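Local structure of sulfite dehydrogenase (Paracoccus pantotrophus, 2XTS) at residues K38-E43 against C136-G141; S51-T56 against C70-H75; E119-G124 against N366-N371. The protein oxidises protein-bound sulfane sulfur as the molybdenum-cofactor subunit of SoxCD, probably passing the electrons on to heme c of its cytochrome partner. One frame throughout, in Å; residues are numbered along the deposited sequence.

Contact 1 of 3, residues K38-E43 against C136-G141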
# COMPACT_ATOMS: atom_id res chain seq x y z
N LYS A 38 6.44 13.14 1.43
CA LYS A 38 5.98 13.18 2.81
C LYS A 38 4.79 14.10 2.88
O LYS A 38 4.50 14.83 1.93
CB LYS A 38 7.09 13.70 3.71
CG LYS A 38 7.56 15.11 3.38
CD LYS A 38 8.57 15.59 4.39
CE LYS A 38 9.22 16.89 3.96
NZ LYS A 38 10.15 17.40 5.02
N ARG A 39 4.11 14.07 4.01
CA ARG A 39 3.02 14.99 4.26
C ARG A 39 3.58 16.37 4.50
O ARG A 39 4.61 16.51 5.17
CB ARG A 39 2.23 14.61 5.49
CG ARG A 39 1.62 13.27 5.44
CD ARG A 39 1.69 12.66 6.87
NE ARG A 39 0.81 11.55 6.94
CZ ARG A 39 0.78 10.63 7.89
NH1 ARG A 39 -0.15 9.74 7.77
NH2 ARG A 39 1.65 10.59 8.92
N GLN A 40 2.91 17.38 3.98
CA GLN A 40 3.25 18.78 4.23
C GLN A 40 2.12 19.44 4.97
O GLN A 40 0.96 19.11 4.79
CB GLN A 40 3.49 19.52 2.93
CG GLN A 40 4.69 19.05 2.11
CD GLN A 40 6.02 19.56 2.58
OE1 GLN A 40 6.11 20.39 3.48
NE2 GLN A 40 7.06 19.09 1.95
N TYR A 41 2.48 20.46 5.72
CA TYR A 41 1.59 21.22 6.58
C TYR A 41 1.68 22.70 6.20
O TYR A 41 2.79 23.20 6.02
CB TYR A 41 2.03 20.99 8.03
CG TYR A 41 1.33 21.85 9.05
CD1 TYR A 41 -0.03 21.78 9.24
CD2 TYR A 41 2.06 22.68 9.86
CE1 TYR A 41 -0.66 22.56 10.19
CE2 TYR A 41 1.45 23.45 10.82
CZ TYR A 41 0.10 23.39 10.97
OH TYR A 41 -0.49 24.18 11.95
N VAL A 42 0.53 23.34 6.00
CA VAL A 42 0.45 24.77 5.69
C VAL A 42 -0.16 25.44 6.93
O VAL A 42 -1.37 25.41 7.16
CB VAL A 42 -0.43 25.06 4.44
CG1 VAL A 42 -0.46 26.57 4.13
CG2 VAL A 42 0.05 24.27 3.22
N GLU A 43 0.68 26.08 7.73
CA GLU A 43 0.20 26.55 9.03
C GLU A 43 -0.93 27.59 8.96
O GLU A 43 -1.87 27.57 9.79
CB GLU A 43 1.37 27.12 9.83
CG GLU A 43 1.01 27.58 11.26
CD GLU A 43 1.82 28.78 11.72
OE1 GLU A 43 1.23 29.68 12.36
OE2 GLU A 43 3.03 28.82 11.44
N CYS A 136 0.26 20.62 -6.69
CA CYS A 136 -0.92 19.79 -6.53
C CYS A 136 -0.96 19.07 -5.18
O CYS A 136 -2.04 18.74 -4.73
CB CYS A 136 -1.08 18.78 -7.69
SG CYS A 136 0.26 17.61 -7.88
N GLN A 137 0.17 18.88 -4.51
CA GLN A 137 0.11 18.38 -3.13
C GLN A 137 -0.82 19.27 -2.32
O GLN A 137 -1.64 18.80 -1.51
CB GLN A 137 1.51 18.40 -2.51
CG GLN A 137 1.51 18.05 -1.04
CD GLN A 137 2.84 17.54 -0.54
OE1 GLN A 137 3.88 17.87 -1.11
NE2 GLN A 137 2.81 16.72 0.51
N TYR A 138 -0.71 20.59 -2.54
CA TYR A 138 -1.46 21.57 -1.74
C TYR A 138 -2.88 21.79 -2.25
O TYR A 138 -3.82 21.92 -1.48
CB TYR A 138 -0.69 22.91 -1.68
CG TYR A 138 0.71 22.69 -1.20
CD1 TYR A 138 0.96 22.40 0.13
CD2 TYR A 138 1.77 22.72 -2.07
CE1 TYR A 138 2.24 22.15 0.57
CE2 TYR A 138 3.05 22.43 -1.64
CZ TYR A 138 3.28 22.17 -0.32
OH TYR A 138 4.53 21.88 0.14
N THR A 139 -3.03 21.88 -3.57
CA THR A 139 -4.33 22.22 -4.12
C THR A 139 -5.25 21.02 -4.37
O THR A 139 -6.46 21.20 -4.52
CB THR A 139 -4.16 23.10 -5.40
OG1 THR A 139 -3.28 22.49 -6.34
CG2 THR A 139 -3.61 24.45 -5.05
N GLN A 140 -4.70 19.79 -4.34
CA GLN A 140 -5.49 18.57 -4.53
C GLN A 140 -5.14 17.44 -3.57
O GLN A 140 -5.71 16.37 -3.68
CB GLN A 140 -5.38 18.09 -5.99
CG GLN A 140 -6.21 18.87 -7.04
CD GLN A 140 -5.50 20.13 -7.55
OE1 GLN A 140 -4.29 20.29 -7.41
NE2 GLN A 140 -6.25 21.00 -8.20
N GLY A 141 -4.20 17.66 -2.65
CA GLY A 141 -3.66 16.56 -1.86
C GLY A 141 -4.38 16.20 -0.57
O GLY A 141 -3.88 15.38 0.18
O HOH W 1 6.26 17.04 0.09

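Contact 2 of 3, residues S51-T56 against C70-H75. With MTE (phosphonic acidmono-(2-amino-5,6-dimercapto-4-oxo-3,7,8a,9,10,10a-hexahydro-4H-8-oxa-1,3,9,10-tetraaza-anthracen-7-ylmethyl)ester), chain E; 2MO (molybdenum (IV)oxide), chain F; HEC (heme c), chain K.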
# COMPACT_ATOMS: atom_id res chain seq x y z
N SER A 51 -6.68 20.86 15.13
CA SER A 51 -7.85 20.88 14.25
C SER A 51 -7.41 21.45 12.92
O SER A 51 -7.49 22.63 12.66
CB SER A 51 -9.06 21.63 14.83
OG SER A 51 -10.14 21.57 13.90
N SER A 52 -6.91 20.57 12.07
CA SER A 52 -6.16 20.97 10.91
C SER A 52 -6.04 19.81 9.94
O SER A 52 -6.67 18.76 10.09
CB SER A 52 -4.79 21.52 11.35
OG SER A 52 -4.12 22.18 10.29
N ILE A 53 -5.22 20.07 8.93
CA ILE A 53 -5.11 19.28 7.72
C ILE A 53 -3.63 19.21 7.36
O ILE A 53 -2.88 20.17 7.53
CB ILE A 53 -5.90 19.99 6.58
CG1 ILE A 53 -5.90 19.19 5.28
CG2 ILE A 53 -5.40 21.45 6.32
CD1 ILE A 53 -6.70 17.98 5.35
N ASN A 54 -3.22 18.07 6.78
CA ASN A 54 -1.96 18.03 6.04
C ASN A 54 -2.23 17.39 4.68
O ASN A 54 -3.38 17.07 4.38
CB ASN A 54 -0.82 17.41 6.85
CG ASN A 54 -1.01 15.93 7.13
OD1 ASN A 54 -1.60 15.21 6.32
ND2 ASN A 54 -0.45 15.45 8.25
N PHE A 55 -1.20 17.29 3.84
CA PHE A 55 -1.43 17.04 2.43
C PHE A 55 -0.60 15.87 1.91
O PHE A 55 0.60 15.81 2.15
CB PHE A 55 -1.06 18.31 1.63
CG PHE A 55 -1.92 19.49 1.95
CD1 PHE A 55 -1.57 20.36 2.98
CD2 PHE A 55 -3.09 19.71 1.26
CE1 PHE A 55 -2.40 21.42 3.31
CE2 PHE A 55 -3.90 20.79 1.57
CZ PHE A 55 -3.55 21.63 2.59
N THR A 56 -1.26 14.96 1.20
CA THR A 56 -0.58 13.83 0.57
C THR A 56 0.31 14.31 -0.58
O THR A 56 -0.11 15.16 -1.34
CB THR A 56 -1.64 12.87 -0.06
OG1 THR A 56 -2.60 12.50 0.93
CG2 THR A 56 -1.01 11.64 -0.67
N CYS A 70 2.32 8.35 4.18
CA CYS A 70 2.22 9.74 3.71
C CYS A 70 0.83 10.14 3.26
O CYS A 70 0.65 11.18 2.65
CB CYS A 70 3.21 10.04 2.61
SG CYS A 70 3.08 9.10 1.10
N ALA A 71 -0.16 9.33 3.60
CA ALA A 71 -1.56 9.63 3.33
C ALA A 71 -2.04 10.71 4.29
O ALA A 71 -1.80 10.64 5.50
CB ALA A 71 -2.39 8.38 3.46
N PHE A 72 -2.72 11.72 3.74
CA PHE A 72 -3.08 12.90 4.52
C PHE A 72 -3.88 12.58 5.76
O PHE A 72 -4.55 11.53 5.85
CB PHE A 72 -3.85 13.95 3.69
CG PHE A 72 -5.34 13.74 3.61
CD1 PHE A 72 -5.91 12.71 2.91
CD2 PHE A 72 -6.19 14.63 4.24
CE1 PHE A 72 -7.27 12.55 2.86
CE2 PHE A 72 -7.54 14.48 4.17
CZ PHE A 72 -8.10 13.45 3.49
N GLU A 73 -3.85 13.52 6.70
CA GLU A 73 -4.58 13.50 7.97
C GLU A 73 -5.46 14.72 8.05
O GLU A 73 -5.05 15.81 7.71
CB GLU A 73 -3.59 13.64 9.12
CG GLU A 73 -2.56 12.55 9.26
CD GLU A 73 -1.51 12.92 10.29
OE1 GLU A 73 -1.83 13.07 11.49
OE2 GLU A 73 -0.35 13.07 9.91
N ARG A 74 -6.65 14.54 8.57
CA ARG A 74 -7.51 15.66 9.00
C ARG A 74 -8.09 15.28 10.36
O ARG A 74 -8.79 14.28 10.48
CB ARG A 74 -8.61 15.98 7.98
CG ARG A 74 -9.10 17.42 8.01
CD ARG A 74 -9.85 17.80 9.26
NE ARG A 74 -10.63 19.00 8.98
CZ ARG A 74 -10.77 20.04 9.79
NH1 ARG A 74 -10.17 20.08 10.98
NH2 ARG A 74 -11.50 21.07 9.37
N HIS A 75 -7.78 16.08 11.37
CA HIS A 75 -8.30 15.90 12.73
C HIS A 75 -8.98 17.17 13.20
O HIS A 75 -8.69 18.25 12.70
CB HIS A 75 -7.17 15.60 13.74
CG HIS A 75 -6.21 14.59 13.25
ND1 HIS A 75 -4.84 14.75 13.22
CD2 HIS A 75 -6.48 13.40 12.68
CE1 HIS A 75 -4.30 13.66 12.69
NE2 HIS A 75 -5.28 12.83 12.37
N1 MTE E . -13.24 11.36 12.55
C2 MTE E . -13.09 11.82 13.78
N2 MTE E . -13.47 11.04 14.82
N3 MTE E . -12.56 13.03 14.04
C4 MTE E . -12.15 13.87 13.05
O4 MTE E . -11.65 14.97 13.37
N5 MTE E . -12.01 14.23 10.57
C6 MTE E . -12.77 13.86 9.39
C7 MTE E . -12.77 12.38 9.07
N8 MTE E . -13.11 11.61 10.24
C9 MTE E . -12.30 13.45 11.67
C10 MTE E . -12.90 12.12 11.47
C1' MTE E . -12.36 14.64 8.15
S1' MTE E . -12.84 16.31 8.00
C2' MTE E . -11.70 14.04 7.13
S2' MTE E . -11.39 14.85 5.65
C3' MTE E . -11.25 12.60 7.27
O3' MTE E . -11.49 12.03 8.57
C4' MTE E . -9.76 12.49 7.04
O4' MTE E . -9.36 11.12 7.09
P MTE E . -7.79 10.85 7.29
O1P MTE E . -7.22 11.53 6.00
O2P MTE E . -7.29 11.55 8.50
O3P MTE E . -7.64 9.37 7.25
MO 2MO F . -12.58 16.91 5.72
OT1 2MO F . -14.14 16.64 4.87
OT2 2MO F . -12.44 18.69 6.53
FE HEC K . -14.54 26.70 21.47
CHA HEC K . -15.26 25.96 18.23
CHB HEC K . -17.86 27.12 22.10
CHC HEC K . -13.84 27.08 24.73
CHD HEC K . -11.26 26.92 20.73
NA HEC K . -16.23 26.57 20.38
C1A HEC K . -16.30 26.31 19.04
C2A HEC K . -17.67 26.42 18.60
C3A HEC K . -18.39 26.74 19.68
C4A HEC K . -17.49 26.84 20.81
CMA HEC K . -19.92 26.97 19.79
CAA HEC K . -18.16 26.20 17.14
CBA HEC K . -17.95 27.45 16.29
CGA HEC K . -18.49 27.31 14.90
O1A HEC K . -18.48 26.22 14.34
O2A HEC K . -18.98 28.36 14.42
NB HEC K . -15.62 26.98 23.10
C1B HEC K . -17.00 27.12 23.18
C2B HEC K . -17.39 27.11 24.57
C3B HEC K . -16.27 27.13 25.31
C4B HEC K . -15.15 27.02 24.40
CMB HEC K . -18.84 27.32 25.04
CAB HEC K . -16.14 27.12 26.83
CBB HEC K . -16.98 25.96 27.42
NC HEC K . -12.83 26.96 22.52
C1C HEC K . -12.77 27.14 23.87
C2C HEC K . -11.39 27.33 24.25
C3C HEC K . -10.66 27.28 23.13
C4C HEC K . -11.58 27.09 22.03
CMC HEC K . -10.90 27.53 25.70
CAC HEC K . -9.17 27.48 22.87
CBC HEC K . -8.16 26.83 23.74
ND HEC K . -13.47 26.47 19.79
C1D HEC K . -12.09 26.48 19.73
C2D HEC K . -11.63 26.05 18.43
C3D HEC K . -12.86 25.73 17.68
C4D HEC K . -13.95 26.03 18.56
CMD HEC K . -10.22 25.84 17.91
CAD HEC K . -12.90 25.20 16.26
CBD HEC K . -12.87 23.67 16.30
CGD HEC K . -12.97 23.05 14.94
O1D HEC K . -13.28 23.75 13.94
O2D HEC K . -12.84 21.81 14.87

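Contact 3 of 3, residues E119-G124 against N366-N371. With CO (cobalt (II) ion), chain G; 2MO (molybdenum (IV)oxide), chain F; MTE (phosphonic acidmono-(2-amino-5,6-dimercapto-4-oxo-3,7,8a,9,10,10a-hexahydro-4H-8-oxa-1,3,9,10-tetraaza-anthracen-7-ylmethyl)ester), chain E.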
# COMPACT_ATOMS: atom_id res chain seq x y z
N GLU A 119 -11.63 11.78 0.11
CA GLU A 119 -11.31 13.14 -0.28
C GLU A 119 -11.97 14.09 0.70
O GLU A 119 -13.19 14.08 0.87
CB GLU A 119 -11.73 13.47 -1.71
CG GLU A 119 -11.29 14.86 -2.13
CD GLU A 119 -11.70 15.28 -3.53
OE1 GLU A 119 -12.64 14.67 -4.10
OE2 GLU A 119 -11.06 16.25 -4.01
N CYS A 120 -11.17 14.92 1.35
CA CYS A 120 -11.75 15.95 2.22
C CYS A 120 -12.66 16.87 1.39
O CYS A 120 -12.34 17.25 0.29
CB CYS A 120 -10.64 16.76 2.85
SG CYS A 120 -11.24 17.98 4.07
N ALA A 121 -13.81 17.21 1.96
CA ALA A 121 -14.74 18.12 1.34
C ALA A 121 -14.06 19.41 0.93
O ALA A 121 -14.47 20.05 -0.07
CB ALA A 121 -15.87 18.44 2.31
N ALA A 122 -13.07 19.82 1.73
CA ALA A 122 -12.34 21.07 1.55
C ALA A 122 -11.19 21.00 0.55
O ALA A 122 -10.49 21.98 0.38
CB ALA A 122 -11.86 21.60 2.91
N ASN A 123 -10.99 19.86 -0.11
CA ASN A 123 -9.86 19.73 -1.04
C ASN A 123 -10.01 20.76 -2.16
O ASN A 123 -11.06 20.86 -2.80
CB ASN A 123 -9.81 18.31 -1.59
CG ASN A 123 -8.47 17.96 -2.21
OD1 ASN A 123 -7.43 18.49 -1.82
ND2 ASN A 123 -8.50 17.02 -3.14
N GLY A 124 -8.99 21.59 -2.35
CA GLY A 124 -9.09 22.67 -3.31
C GLY A 124 -9.93 23.87 -2.91
O GLY A 124 -10.13 24.81 -3.68
N ASN A 366 -18.55 28.86 -1.50
CA ASN A 366 -18.98 27.50 -1.23
C ASN A 366 -18.12 26.77 -0.21
O ASN A 366 -18.63 25.87 0.46
CB ASN A 366 -19.01 26.69 -2.53
CG ASN A 366 -20.34 26.04 -2.81
OD1 ASN A 366 -21.43 26.61 -2.59
ND2 ASN A 366 -20.27 24.85 -3.33
N VAL A 367 -16.83 27.10 -0.17
CA VAL A 367 -15.82 26.50 0.72
C VAL A 367 -15.42 25.07 0.32
O VAL A 367 -14.25 24.76 0.23
CB VAL A 367 -16.19 26.59 2.25
CG1 VAL A 367 -15.13 25.94 3.10
CG2 VAL A 367 -16.40 28.05 2.70
N TYR A 368 -16.42 24.25 0.03
CA TYR A 368 -16.26 22.82 -0.16
C TYR A 368 -16.57 22.47 -1.64
O TYR A 368 -17.06 23.31 -2.42
CB TYR A 368 -17.25 22.09 0.76
CG TYR A 368 -17.09 22.45 2.22
CD1 TYR A 368 -16.00 21.99 2.96
CD2 TYR A 368 -18.01 23.26 2.86
CE1 TYR A 368 -15.86 22.31 4.30
CE2 TYR A 368 -17.84 23.60 4.19
CZ TYR A 368 -16.77 23.12 4.91
OH TYR A 368 -16.68 23.42 6.25
N HIS A 369 -16.30 21.22 -2.00
CA HIS A 369 -16.73 20.66 -3.28
C HIS A 369 -16.20 21.39 -4.51
O HIS A 369 -16.89 21.50 -5.52
CB HIS A 369 -18.25 20.49 -3.33
CG HIS A 369 -18.77 19.56 -2.27
ND1 HIS A 369 -18.68 18.19 -2.38
CD2 HIS A 369 -19.38 19.81 -1.09
CE1 HIS A 369 -19.18 17.63 -1.28
NE2 HIS A 369 -19.62 18.59 -0.49
N ASN A 370 -14.96 21.86 -4.45
CA ASN A 370 -14.30 22.41 -5.63
C ASN A 370 -13.69 21.31 -6.49
O ASN A 370 -12.55 20.91 -6.29
CB ASN A 370 -13.24 23.42 -5.23
CG ASN A 370 -12.63 24.09 -6.44
OD1 ASN A 370 -13.01 23.79 -7.59
ND2 ASN A 370 -11.68 25.00 -6.21
N ASN A 371 -14.46 20.87 -7.48
CA ASN A 371 -13.94 19.91 -8.44
C ASN A 371 -13.59 20.54 -9.79
O ASN A 371 -13.47 19.83 -10.79
CB ASN A 371 -14.87 18.70 -8.63
CG ASN A 371 -16.22 19.06 -9.19
OD1 ASN A 371 -16.83 20.07 -8.82
ND2 ASN A 371 -16.73 18.21 -10.09
CO CO G . -20.69 18.40 1.38
MO 2MO F . -12.58 16.91 5.72
OT1 2MO F . -14.14 16.64 4.87
OT2 2MO F . -12.44 18.69 6.53
N1 MTE E . -13.24 11.36 12.55
C2 MTE E . -13.09 11.82 13.78
N2 MTE E . -13.47 11.04 14.82
N3 MTE E . -12.56 13.03 14.04
C4 MTE E . -12.15 13.87 13.05
O4 MTE E . -11.65 14.97 13.37
N5 MTE E . -12.01 14.23 10.57
C6 MTE E . -12.77 13.86 9.39
C7 MTE E . -12.77 12.38 9.07
N8 MTE E . -13.11 11.61 10.24
C9 MTE E . -12.30 13.45 11.67
C10 MTE E . -12.90 12.12 11.47
C1' MTE E . -12.36 14.64 8.15
S1' MTE E . -12.84 16.31 8.00
C2' MTE E . -11.70 14.04 7.13
S2' MTE E . -11.39 14.85 5.65
C3' MTE E . -11.25 12.60 7.27
O3' MTE E . -11.49 12.03 8.57
C4' MTE E . -9.76 12.49 7.04
O4' MTE E . -9.36 11.12 7.09
P MTE E . -7.79 10.85 7.29
O1P MTE E . -7.22 11.53 6.00
O2P MTE E . -7.29 11.55 8.50
O3P MTE E . -7.64 9.37 7.25
O HOH W 2 -13.36 22.35 -2.02
O HOH W 3 -21.92 18.20 3.13
O HOH W 4 -19.93 20.25 2.08

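Contact 1 of 3, residues K38-E43 against C136-G141
Two consecutive residues of helix 136-140 send their side chains to the extended segment 38-43 with different first torsions. In Gln137, CG stands anti to the backbone N (chi1 174°) and the chain runs on extended, so its amide is carried straight across to the other backbone. In Tyr138, CG stands anti to the carbonyl carbon instead (chi1 -54°), and the ring lies along the segment, CD1 by Val42 and CE1 and OH by Gln40. Gln40 answers with a chain bent at chi2 (-80°), which brings its amide beside Tyr138 OH and puts NE2 on a bridging water.

The amide of Gln137 is the polar centre. Its NE2 donates to Lys38 O over 2.9 Å, the oxygen lying close to the amide plane and the N-H coming in within the carbonyl plane. The same NE2 also gives a hydrogen bond to Phe55 O, so both amide hydrogens go to backbone carbonyls of the N-terminal region. The water lies 2.8 Å from Gln137 OE1, to which it can donate, and accepts from Gln40 NE2 at 2.9 Å; Gln274 NE2 is a further donor to Gln137 OE1. With both ends gripped, the amide can hardly rotate.

Gln40 crosses Gln137 at about a right angle, its CG 3.4 Å from Gln137 NE2, and its CB rests 3.7 Å from Tyr138 CE1. Further along, Val42 CG2 meets Tyr138 CD1 at 3.7 Å. The hydroxyl of Tyr138 is hydrogen-bonded to Ala193 O of the cytochrome chain, whose Pro185 also packs on Val42.

Here a short helix of the molybdopterin-binding domain, 136-140, packs on the extended N-terminal segment 38-43 where the cytochrome chain docks.

Contact 2 of 3, residues S51-T56 against C70-H75
Glu73 N donates to Asn54 OD1 at 2.8 Å, made possible because Asn54 swings CG into the crowded position between N and carbonyl carbon (chi1 67°). Thr56 OG1 similarly receives Phe72 N at 2.9 Å, and donates to Ile143 O. Between them and the heme runs a short antiparallel ladder: Ser52 and His75 form the hydrogen-bonded pair, Ile53 and Arg74 the non-hydrogen-bonded one, and Asn54 N continues the pattern to Glu73 O.

Arg74 NE donates to 2MO OT2 at 3.1 Å, while Arg74 NH1 holds His75 O at 2.9 Å, from above that carbonyl's plane. A longer bond joins Arg74 NH1 to Ser51 OG, 3.3 Å away in the guanidinium plane. Ser51 OG donates a hydrogen bond to HEC O2D, 2.9 Å away.

The packing lies on the cofactor side. Ile53 CD1 touches the edge of the Phe72 ring at CD2, 3.6 Å away, and the phosphate atom MTE O1P sits 3.2 Å above the centre of one face.

Chemically, a cationic guanidinium beside the molybdenum-bound oxygen OT2 would be expected to stabilise negative charge at the metal, and Arg74 with Ser51 forms a polar bridge from the metal centre to the heme propionate.

Contact 3 of 3, residues E119-G124 against N366-N371
A type I beta turn, Cys120 to Asn123, follows strand 112-119 and brings the molybdenum ligand Cys120 up to the loop 366-371 of the Mo-co dimerisation domain, joining the two domains beside the active site. Cysteine ligation together with the two pterin thiolates is the hallmark of the sulfite oxidase family.

The tight part lies around Ala121. Its methyl touches both the molybdenum-bound OT1 and the Tyr368 ring, with Ala121 CB 3.6 Å from Tyr368 CD1, while Ala121 N donates to 2MO OT1 at 3.0 Å. With CG of Tyr368 anti to the carbonyl carbon (chi1 -56°), the ring presents its edge to the turn, Ala122 N lying near the ring plane. Ala121 O accepts His369 N at 2.9 Å in a nearly straight bond (N-H...O 161°), which fastens the backbones together just where the turn bends.

The Gly124 end is buried too, and a water bridges it: it lies 2.8 Å from Asn123 O, to which it can donate, and accepts from Asn370 N at 3.0 Å, with Ala121 O also in its reach. Beyond it Asn370, its CG anti to the backbone N, sends ND2 to Gly124 O, but from above the carbonyl plane.

The loose side is where Ala122 passes Val367, its CA no nearer than 4.4 Å to Val367 O. Val367 is exposed there, its CG1 lying over one face of the Tyr368 ring.

Asn123 is tied back within its own segment to Glu119, which forms a salt bridge with Lys265. The CB of His369 points away from the turn, but its imidazole swings back nearer and binds a cobalt ion, whose site Glu219, Thr259 and two waters help to complete; the His369 NE2 to CO distance is 2.1 Å.

How the contacts relate
Starting from the N terminus, the chain first passes 38-43, the opening arm of contact 1, and then runs into contact 2, which closes a short loop between 51-56 and 70-75. That loop nests inside the longer one that contact 1 shuts at helix 136-140. Before reaching the helix the chain goes through 119-124, whose partner 366-371 lies far downstream, so contacts 1 and 3 cross, while contact 3 opens after contact 2 has closed. Gly141 O to Thr56 N ties contact 1 to contact 2, and Asn123 links contact 3 to the helix. Contact 1 ties the N-terminal segment to helix 136-140; contacts 2 and 3 both touch the cofactor, and contact 3 brings in the dimerisation domain.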